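Local coordinates for protein pullulanase (Bacillus acidopullulyticus, PDB 2WAN) that hydrolyses the alpha-1,6-glucosidic linkages of pullulan and probably the branch points of starch-derived polysaccharides, as a debranching enzyme of the alpha-amylase family, at residues I869-L883 against V905-L919. Sequence-based numbering, arbitrary orientation.
Sequences IVMYNPNKTSQTLNL and VMGNVQVPAISTLIL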
ATOM      1  N   ILE A 869     -11.448  30.257 -16.178  1.00  8.72           N
ATOM      2  CA  ILE A 869     -12.074  29.239 -17.027  1.00 11.27           C
ATOM      3  C   ILE A 869     -11.008  28.336 -17.634  1.00  9.17           C
ATOM      4  O   ILE A 869      -9.989  28.819 -18.101  1.00 10.85           O
ATOM      5  CB  ILE A 869     -12.952  29.843 -18.154  1.00  9.94           C
ATOM      6  CG1 ILE A 869     -14.242  30.389 -17.563  1.00  9.92           C
ATOM      7  CG2 ILE A 869     -13.252  28.762 -19.250  1.00 11.72           C
ATOM      8  CD1 ILE A 869     -15.070  31.214 -18.569  1.00 13.40           C
ATOM      9  N   VAL A 870     -11.238  27.023 -17.578  1.00  7.95           N
ATOM     10  CA  VAL A 870     -10.358  26.054 -18.236  1.00  9.01           C
ATOM     11  C   VAL A 870     -11.229  25.229 -19.193  1.00 10.81           C
ATOM     12  O   VAL A 870     -12.321  24.802 -18.819  1.00 11.30           O
ATOM     13  CB  VAL A 870      -9.713  25.073 -17.207  1.00 11.33           C
ATOM     14  CG1 VAL A 870      -8.909  23.953 -17.900  1.00 10.26           C
ATOM     15  CG2 VAL A 870      -8.820  25.830 -16.213  1.00 11.67           C
ATOM     16  N   MET A 871     -10.742  24.991 -20.412  1.00  9.22           N
ATOM     17  CA  MET A 871     -11.417  24.064 -21.342  1.00  9.38           C
ATOM     18  C   MET A 871     -10.415  23.137 -22.020  1.00  9.71           C
ATOM     19  O   MET A 871      -9.415  23.610 -22.588  1.00 11.64           O
ATOM     20  CB  MET A 871     -12.212  24.831 -22.413  1.00  9.25           C
ATOM     21  CG  MET A 871     -12.865  23.897 -23.438  1.00 12.00           C
ATOM     22  SD  MET A 871     -14.009  24.833 -24.455  1.00 14.09           S
ATOM     23  CE  MET A 871     -14.109  23.751 -25.891  1.00 15.25           C
ATOM     24  N   TYR A 872     -10.686  21.832 -21.951  1.00 10.34           N
ATOM     25  CA  TYR A 872      -9.881  20.821 -22.636  1.00 10.67           C
ATOM     26  C   TYR A 872     -10.556  20.501 -23.956  1.00 11.34           C
ATOM     27  O   TYR A 872     -11.736  20.132 -23.969  1.00 11.28           O
ATOM     28  CB  TYR A 872      -9.782  19.531 -21.814  1.00 10.45           C
ATOM     29  CG  TYR A 872      -9.429  19.712 -20.352  1.00 11.40           C
ATOM     30  CD1 TYR A 872      -8.281  20.391 -19.963  1.00 10.59           C
ATOM     31  CD2 TYR A 872     -10.233  19.155 -19.368  1.00 10.67           C
ATOM     32  CE1 TYR A 872      -7.960  20.542 -18.588  1.00 10.39           C
ATOM     33  CE2 TYR A 872      -9.933  19.306 -18.013  1.00 10.68           C
ATOM     34  CZ  TYR A 872      -8.802  19.999 -17.640  1.00 12.27           C
ATOM     35  OH  TYR A 872      -8.519  20.126 -16.300  1.00 10.36           O
ATOM     36  N   ASN A 873      -9.819  20.657 -25.050  1.00 10.75           N
ATOM     37  CA  ASN A 873     -10.298  20.271 -26.390  1.00 10.67           C
ATOM     38  C   ASN A 873      -9.418  19.191 -27.022  1.00 11.58           C
ATOM     39  O   ASN A 873      -8.422  19.526 -27.669  1.00 12.17           O
ATOM     40  CB  ASN A 873     -10.363  21.467 -27.339  1.00 10.00           C
ATOM     41  CG  ASN A 873     -10.817  21.049 -28.730  1.00 13.47           C
ATOM     42  OD1 ASN A 873     -11.505  20.045 -28.861  1.00 13.22           O
ATOM     43  ND2 ASN A 873     -10.409  21.777 -29.749  1.00 14.43           N
ATOM     44  N   PRO A 874      -9.794  17.906 -26.863  1.00 12.23           N
ATOM     45  CA  PRO A 874      -9.002  16.804 -27.426  1.00 12.40           C
ATOM     46  C   PRO A 874      -9.233  16.565 -28.913  1.00 12.73           C
ATOM     47  O   PRO A 874      -8.527  15.760 -29.523  1.00 16.09           O
ATOM     48  CB  PRO A 874      -9.502  15.591 -26.646  1.00 13.74           C
ATOM     49  CG  PRO A 874     -10.905  15.938 -26.282  1.00 12.26           C
ATOM     50  CD  PRO A 874     -10.883  17.410 -26.000  1.00 12.04           C
ATOM     51  N   ASN A 875     -10.208  17.259 -29.478  1.00 13.03           N
ATOM     52  CA  ASN A 875     -10.616  17.021 -30.860  1.00 13.61           C
ATOM     53  C   ASN A 875      -9.657  17.599 -31.883  1.00 12.32           C
ATOM     54  O   ASN A 875      -8.899  18.527 -31.597  1.00 13.04           O
ATOM     55  CB  ASN A 875     -12.026  17.559 -31.059  1.00 14.87           C
ATOM     56  CG  ASN A 875     -12.990  16.965 -30.080  1.00 16.59           C
ATOM     57  OD1 ASN A 875     -13.286  15.768 -30.139  1.00 19.32           O
ATOM     58  ND2 ASN A 875     -13.456  17.783 -29.133  1.00 16.42           N
ATOM     59  N   LYS A 876      -9.696  17.047 -33.097  1.00 13.54           N
ATOM     60  CA  LYS A 876      -8.788  17.474 -34.143  1.00 15.20           C
ATOM     61  C   LYS A 876      -9.195  18.760 -34.872  1.00 14.12           C
ATOM     62  O   LYS A 876      -8.466  19.233 -35.749  1.00 15.00           O
ATOM     63  CB  LYS A 876      -8.552  16.314 -35.117  1.00 16.85           C
ATOM     64  CG  LYS A 876      -7.477  15.368 -34.594  1.00 23.10           C
ATOM     65  CD  LYS A 876      -7.262  14.207 -35.517  1.00 36.02           C
ATOM     66  CE  LYS A 876      -6.191  13.280 -34.972  1.00 34.58           C
ATOM     67  NZ  LYS A 876      -6.107  12.043 -35.805  1.00 30.63           N
ATOM     68  N   THR A 877     -10.339  19.336 -34.505  1.00 15.43           N
ATOM     69  CA  THR A 877     -10.715  20.649 -35.011  1.00 14.94           C
ATOM     70  C   THR A 877     -10.892  21.605 -33.851  1.00 16.56           C
ATOM     71  O   THR A 877     -11.130  21.165 -32.717  1.00 16.85           O
ATOM     72  CB  THR A 877     -12.007  20.609 -35.853  1.00 17.34           C
ATOM     73  OG1 THR A 877     -13.079  20.101 -35.057  1.00 19.27           O
ATOM     74  CG2 THR A 877     -11.829  19.694 -37.069  1.00 15.75           C
ATOM     75  N   SER A 878     -10.791  22.897 -34.145  1.00 16.22           N
ATOM     76  CA  SER A 878     -11.030  23.930 -33.141  1.00 15.35           C
ATOM     77  C   SER A 878     -12.482  23.870 -32.706  1.00 17.42           C
ATOM     78  O   SER A 878     -13.355  23.429 -33.465  1.00 16.35           O
ATOM     79  CB  SER A 878     -10.683  25.323 -33.674  1.00 17.79           C
ATOM     80  OG  SER A 878     -11.569  25.684 -34.730  1.00 18.98           O
ATOM     81  N   GLN A 879     -12.737  24.312 -31.473  1.00 13.57           N
ATOM     82  CA  GLN A 879     -14.061  24.270 -30.891  1.00 15.26           C
ATOM     83  C   GLN A 879     -14.325  25.599 -30.206  1.00 17.88           C
ATOM     84  O   GLN A 879     -13.401  26.248 -29.727  1.00 22.36           O
ATOM     85  CB  GLN A 879     -14.165  23.139 -29.878  1.00 13.72           C
ATOM     86  CG  GLN A 879     -13.870  21.752 -30.448  1.00 14.25           C
ATOM     87  CD  GLN A 879     -14.967  21.259 -31.365  1.00 14.24           C
ATOM     88  OE1 GLN A 879     -16.150  21.387 -31.061  1.00 18.38           O
ATOM     89  NE2 GLN A 879     -14.579  20.659 -32.482  1.00 18.20           N
ATOM     90  N   THR A 880     -15.584  26.007 -30.158  1.00 16.64           N
ATOM     91  CA  THR A 880     -15.912  27.299 -29.578  1.00 15.75           C
ATOM     92  C   THR A 880     -16.615  27.156 -28.238  1.00 15.86           C
ATOM     93  O   THR A 880     -17.326  26.189 -27.998  1.00 16.06           O
ATOM     94  CB  THR A 880     -16.775  28.146 -30.536  1.00 19.50           C
ATOM     95  OG1 THR A 880     -18.020  27.474 -30.763  1.00 25.20           O
ATOM     96  CG2 THR A 880     -16.057  28.328 -31.866  1.00 20.83           C
ATOM     97  N   LEU A 881     -16.376  28.131 -27.364  1.00 14.44           N
ATOM     98  CA  LEU A 881     -16.978  28.157 -26.046  1.00 14.23           C
ATOM     99  C   LEU A 881     -17.738  29.465 -25.832  1.00 11.98           C
ATOM    100  O   LEU A 881     -17.179  30.535 -26.016  1.00 15.22           O
ATOM    101  CB  LEU A 881     -15.875  28.036 -24.977  1.00 13.56           C
ATOM    102  CG  LEU A 881     -16.376  28.141 -23.536  1.00 12.47           C
ATOM    103  CD1 LEU A 881     -17.203  26.919 -23.165  1.00 13.38           C
ATOM    104  CD2 LEU A 881     -15.194  28.252 -22.594  1.00 12.98           C
ATOM    105  N   ASN A 882     -18.997  29.358 -25.413  1.00 11.21           N
ATOM    106  CA  ASN A 882     -19.776  30.523 -25.012  1.00 12.96           C
ATOM    107  C   ASN A 882     -19.343  30.969 -23.638  1.00 12.85           C
ATOM    108  O   ASN A 882     -19.208  30.138 -22.743  1.00 14.14           O
ATOM    109  CB  ASN A 882     -21.255  30.180 -25.037  1.00 13.47           C
ATOM    110  CG  ASN A 882     -21.765  30.033 -26.464  1.00 16.11           C
ATOM    111  OD1 ASN A 882     -21.496  30.887 -27.296  1.00 17.51           O
ATOM    112  ND2 ASN A 882     -22.450  28.936 -26.755  1.00 16.12           N
ATOM    113  N   LEU A 883     -19.115  32.268 -23.477  1.00 13.25           N
ATOM    114  CA  LEU A 883     -18.560  32.765 -22.217  1.00 13.65           C
ATOM    115  C   LEU A 883     -19.613  33.442 -21.336  1.00 15.05           C
ATOM    116  O   LEU A 883     -20.582  34.021 -21.855  1.00 14.62           O
ATOM    117  CB  LEU A 883     -17.396  33.718 -22.481  1.00 13.00           C
ATOM    118  CG  LEU A 883     -16.189  33.158 -23.232  1.00 17.69           C
ATOM    119  CD1 LEU A 883     -15.261  34.301 -23.641  1.00 16.55           C
ATOM    120  CD2 LEU A 883     -15.463  32.144 -22.341  1.00 18.98           C
ATOM    121  N   VAL A 905     -11.200  38.857 -24.863  1.00 12.83           N
ATOM    122  CA  VAL A 905     -12.391  38.479 -25.634  1.00 13.57           C
ATOM    123  C   VAL A 905     -13.645  38.617 -24.777  1.00 15.16           C
ATOM    124  O   VAL A 905     -13.566  38.593 -23.534  1.00 14.81           O
ATOM    125  CB  VAL A 905     -12.315  37.021 -26.169  1.00 14.83           C
ATOM    126  CG1 VAL A 905     -11.243  36.876 -27.269  1.00 15.93           C
ATOM    127  CG2 VAL A 905     -12.086  36.036 -25.012  1.00 16.10           C
ATOM    128  N   MET A 906     -14.793  38.780 -25.440  1.00 14.76           N
ATOM    129  CA  MET A 906     -16.104  38.673 -24.804  1.00 13.14           C
ATOM    130  C   MET A 906     -17.011  37.757 -25.605  1.00 14.21           C
ATOM    131  O   MET A 906     -16.886  37.671 -26.828  1.00 15.73           O
ATOM    132  CB  MET A 906     -16.781  40.044 -24.688  1.00 17.30           C
ATOM    133  CG  MET A 906     -15.958  41.056 -23.961  1.00 20.78           C
ATOM    134  SD  MET A 906     -16.739  42.686 -24.009  1.00 30.20           S
ATOM    135  CE  MET A 906     -18.253  42.350 -23.168  1.00 22.93           C
ATOM    136  N   GLY A 907     -17.932  37.095 -24.913  1.00 12.27           N
ATOM    137  CA  GLY A 907     -19.032  36.354 -25.551  1.00 13.78           C
ATOM    138  C   GLY A 907     -18.749  34.933 -25.970  1.00 13.03           C
ATOM    139  O   GLY A 907     -19.473  34.016 -25.590  1.00 14.14           O
ATOM    140  N   ASN A 908     -17.703  34.760 -26.774  1.00 14.77           N
ATOM    141  CA  ASN A 908     -17.370  33.477 -27.350  1.00 17.03           C
ATOM    142  C   ASN A 908     -15.868  33.453 -27.586  1.00 15.22           C
ATOM    143  O   ASN A 908     -15.241  34.503 -27.784  1.00 18.03           O
ATOM    144  CB  ASN A 908     -18.145  33.296 -28.673  1.00 17.60           C
ATOM    145  CG  ASN A 908     -18.148  31.870 -29.181  1.00 28.93           C
ATOM    146  OD1 ASN A 908     -18.933  31.026 -28.730  1.00 34.59           O
ATOM    147  ND2 ASN A 908     -17.316  31.608 -30.183  1.00 32.37           N
ATOM    148  N   VAL A 909     -15.282  32.261 -27.549  1.00 13.30           N
ATOM    149  CA  VAL A 909     -13.843  32.113 -27.805  1.00 14.37           C
ATOM    150  C   VAL A 909     -13.553  30.775 -28.485  1.00 15.31           C
ATOM    151  O   VAL A 909     -14.224  29.766 -28.217  1.00 14.01           O
ATOM    152  CB  VAL A 909     -13.003  32.273 -26.490  1.00 15.64           C
ATOM    153  CG1 VAL A 909     -13.266  31.131 -25.526  1.00 17.30           C
ATOM    154  CG2 VAL A 909     -11.496  32.424 -26.794  1.00 17.05           C
ATOM    155  N   GLN A 910     -12.559  30.779 -29.370  1.00 17.06           N
ATOM    156  CA  GLN A 910     -12.174  29.573 -30.096  1.00 18.51           C
ATOM    157  C   GLN A 910     -10.990  28.886 -29.407  1.00 17.44           C
ATOM    158  O   GLN A 910     -10.021  29.540 -29.016  1.00 17.46           O
ATOM    159  CB  GLN A 910     -11.838  29.941 -31.543  1.00 19.47           C
ATOM    160  CG  GLN A 910     -11.643  28.746 -32.460  1.00 26.34           C
ATOM    161  CD  GLN A 910     -11.465  29.164 -33.907  1.00 33.71           C
ATOM    162  OE1 GLN A 910     -12.279  29.906 -34.456  1.00 40.86           O
ATOM    163  NE2 GLN A 910     -10.391  28.698 -34.527  1.00 38.05           N
ATOM    164  N   VAL A 911     -11.099  27.575 -29.218  1.00 15.45           N
ATOM    165  CA  VAL A 911     -10.055  26.790 -28.595  1.00 15.25           C
ATOM    166  C   VAL A 911      -9.399  25.931 -29.660  1.00 15.48           C
ATOM    167  O   VAL A 911     -10.076  25.060 -30.229  1.00 15.66           O
ATOM    168  CB  VAL A 911     -10.622  25.840 -27.509  1.00 16.77           C
ATOM    169  CG1 VAL A 911      -9.488  25.052 -26.866  1.00 15.56           C
ATOM    170  CG2 VAL A 911     -11.440  26.636 -26.446  1.00 20.32           C
ATOM    171  N   PRO A 912      -8.088  26.135 -29.922  1.00 14.67           N
ATOM    172  CA  PRO A 912      -7.437  25.312 -30.963  1.00 14.46           C
ATOM    173  C   PRO A 912      -7.520  23.800 -30.737  1.00 13.63           C
ATOM    174  O   PRO A 912      -7.711  23.325 -29.603  1.00 14.32           O
ATOM    175  CB  PRO A 912      -5.967  25.759 -30.918  1.00 17.63           C
ATOM    176  CG  PRO A 912      -5.968  27.092 -30.291  1.00 18.29           C
ATOM    177  CD  PRO A 912      -7.170  27.146 -29.364  1.00 12.11           C
ATOM    178  N   ALA A 913      -7.387  23.055 -31.832  1.00 13.69           N
ATOM    179  CA  ALA A 913      -7.373  21.593 -31.812  1.00 14.01           C
ATOM    180  C   ALA A 913      -6.348  21.053 -30.812  1.00 13.82           C
ATOM    181  O   ALA A 913      -5.268  21.639 -30.647  1.00 13.21           O
ATOM    182  CB  ALA A 913      -7.052  21.068 -33.201  1.00 14.81           C
ATOM    183  N   ILE A 914      -6.709  19.952 -30.151  1.00 11.95           N
ATOM    184  CA  ILE A 914      -5.858  19.240 -29.167  1.00 11.29           C
ATOM    185  C   ILE A 914      -5.103  20.213 -28.246  1.00 10.80           C
ATOM    186  O   ILE A 914      -3.871  20.288 -28.262  1.00 12.88           O
ATOM    187  CB  ILE A 914      -4.852  18.253 -29.828  1.00  9.99           C
ATOM    188  CG1 ILE A 914      -5.472  17.617 -31.081  1.00 12.37           C
ATOM    189  CG2 ILE A 914      -4.417  17.168 -28.828  1.00 12.93           C
ATOM    190  CD1 ILE A 914      -4.582  16.553 -31.712  1.00 14.12           C
ATOM    191  N   SER A 915      -5.862  20.978 -27.467  1.00 11.75           N
ATOM    192  CA  SER A 915      -5.238  21.956 -26.580  1.00 10.11           C
ATOM    193  C   SER A 915      -6.107  22.281 -25.381  1.00 11.32           C
ATOM    194  O   SER A 915      -7.262  21.830 -25.267  1.00 11.04           O
ATOM    195  CB  SER A 915      -4.947  23.251 -27.356  1.00 12.88           C
ATOM    196  OG  SER A 915      -6.145  23.987 -27.549  1.00 14.04           O
ATOM    197  N   THR A 916      -5.524  23.066 -24.481  1.00 11.01           N
ATOM    198  CA  THR A 916      -6.227  23.550 -23.294  1.00 10.87           C
ATOM    199  C   THR A 916      -6.298  25.065 -23.347  1.00  9.34           C
ATOM    200  O   THR A 916      -5.290  25.741 -23.605  1.00 10.67           O
ATOM    201  CB  THR A 916      -5.501  23.083 -21.993  1.00  9.53           C
ATOM    202  OG1 THR A 916      -5.485  21.656 -21.956  1.00 12.59           O
ATOM    203  CG2 THR A 916      -6.239  23.622 -20.731  1.00 10.67           C
ATOM    204  N   LEU A 917      -7.502  25.594 -23.147  1.00 10.39           N
ATOM    205  CA  LEU A 917      -7.737  27.044 -23.086  1.00 11.94           C
ATOM    206  C   LEU A 917      -7.801  27.433 -21.620  1.00 11.78           C
ATOM    207  O   LEU A 917      -8.434  26.733 -20.832  1.00 12.33           O
ATOM    208  CB  LEU A 917      -9.089  27.393 -23.743  1.00 13.96           C
ATOM    209  CG  LEU A 917      -9.567  28.849 -23.605  1.00 13.60           C
ATOM    210  CD1 LEU A 917      -8.874  29.738 -24.640  1.00 15.35           C
ATOM    211  CD2 LEU A 917     -11.095  28.940 -23.717  1.00 19.16           C
ATOM    212  N   ILE A 918      -7.142  28.533 -21.249  1.00  9.47           N
ATOM    213  CA  ILE A 918      -7.314  29.121 -19.925  1.00  8.48           C
ATOM    214  C   ILE A 918      -7.600  30.608 -20.053  1.00  9.87           C
ATOM    215  O   ILE A 918      -6.897  31.331 -20.762  1.00 10.34           O
ATOM    216  CB  ILE A 918      -6.081  28.907 -19.021  1.00  9.99           C
ATOM    217  CG1 ILE A 918      -5.696  27.423 -19.035  1.00 12.62           C
ATOM    218  CG2 ILE A 918      -6.422  29.376 -17.550  1.00  8.98           C
ATOM    219  CD1 ILE A 918      -4.439  27.082 -18.290  1.00 15.47           C
ATOM    220  N   LEU A 919      -8.667  31.042 -19.395  1.00  9.74           N
ATOM    221  CA  LEU A 919      -9.048  32.452 -19.351  1.00 10.96           C
ATOM    222  C   LEU A 919      -9.202  32.885 -17.922  1.00 11.55           C
ATOM    223  O   LEU A 919      -9.434  32.056 -17.052  1.00 11.45           O
ATOM    224  CB  LEU A 919     -10.427  32.650 -19.965  1.00 11.69           C
ATOM    225  CG  LEU A 919     -10.717  32.029 -21.319  1.00 14.94           C
ATOM    226  CD1 LEU A 919     -12.224  32.046 -21.517  1.00 19.97           C
ATOM    227  CD2 LEU A 919     -10.017  32.799 -22.408  1.00 19.15           C
TER
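Ile869, Met871 and Asn873 pair with Leu919, Leu917 and Ser915 as antiparallel hydrogen-bonded pairs, each joined by two backbone bonds. Beyond the turns, Gln879 and Leu881 pair likewise with Val911 and Val909, and Leu883 N adds a bond to Gly907 O (2.8 Å). Both chains turn over together between the two sheets; the unequal turns put the second pairs two residues out of step with the first. At the fold Ile914 and Ser915 both face Asn873, a G1 beta bulge, and Ile914 N bonds to Asn875 O.

The buried side chain of Asn873 holds this corner. With CG anti to the backbone N (chi1 178°), its amide reaches into both connecting turns. ND2 gives an almost straight bond to Thr877 O (3.1 Å), in the amide plane. It gives another to Pro912 O (3.1 Å), from above that carbonyl plane. Ser915 OG reaches Pro912 O from the opposite face (2.7 Å). Asn873 OD1 accepts from both Asn875 N, closing an Asx turn, and Asn875 ND2.

Apolar side chains lie between the layers. Extended Met871 lays its SD against Val911 CG2 (3.7 Å), while Leu881 CD2 meets Leu917 CD2. Leu883 splits its branches: CD1 touches Val905 CG2, and CD2 meets Val909 CG1 (4.0 Å). On the other face of strands 869-873 and 915-919, Thr916 OG1 lies at the edge of the Tyr872 ring, in its plane, 3.7 Å from Tyr872 CD1. Both pack on helix 753-769, where Tyr872 OH hydrogen-bonds Thr769 OG1.

Two facing antiparallel layers around an apolar core characterise a beta-sandwich, here pullulanase's C-terminal all-beta domain.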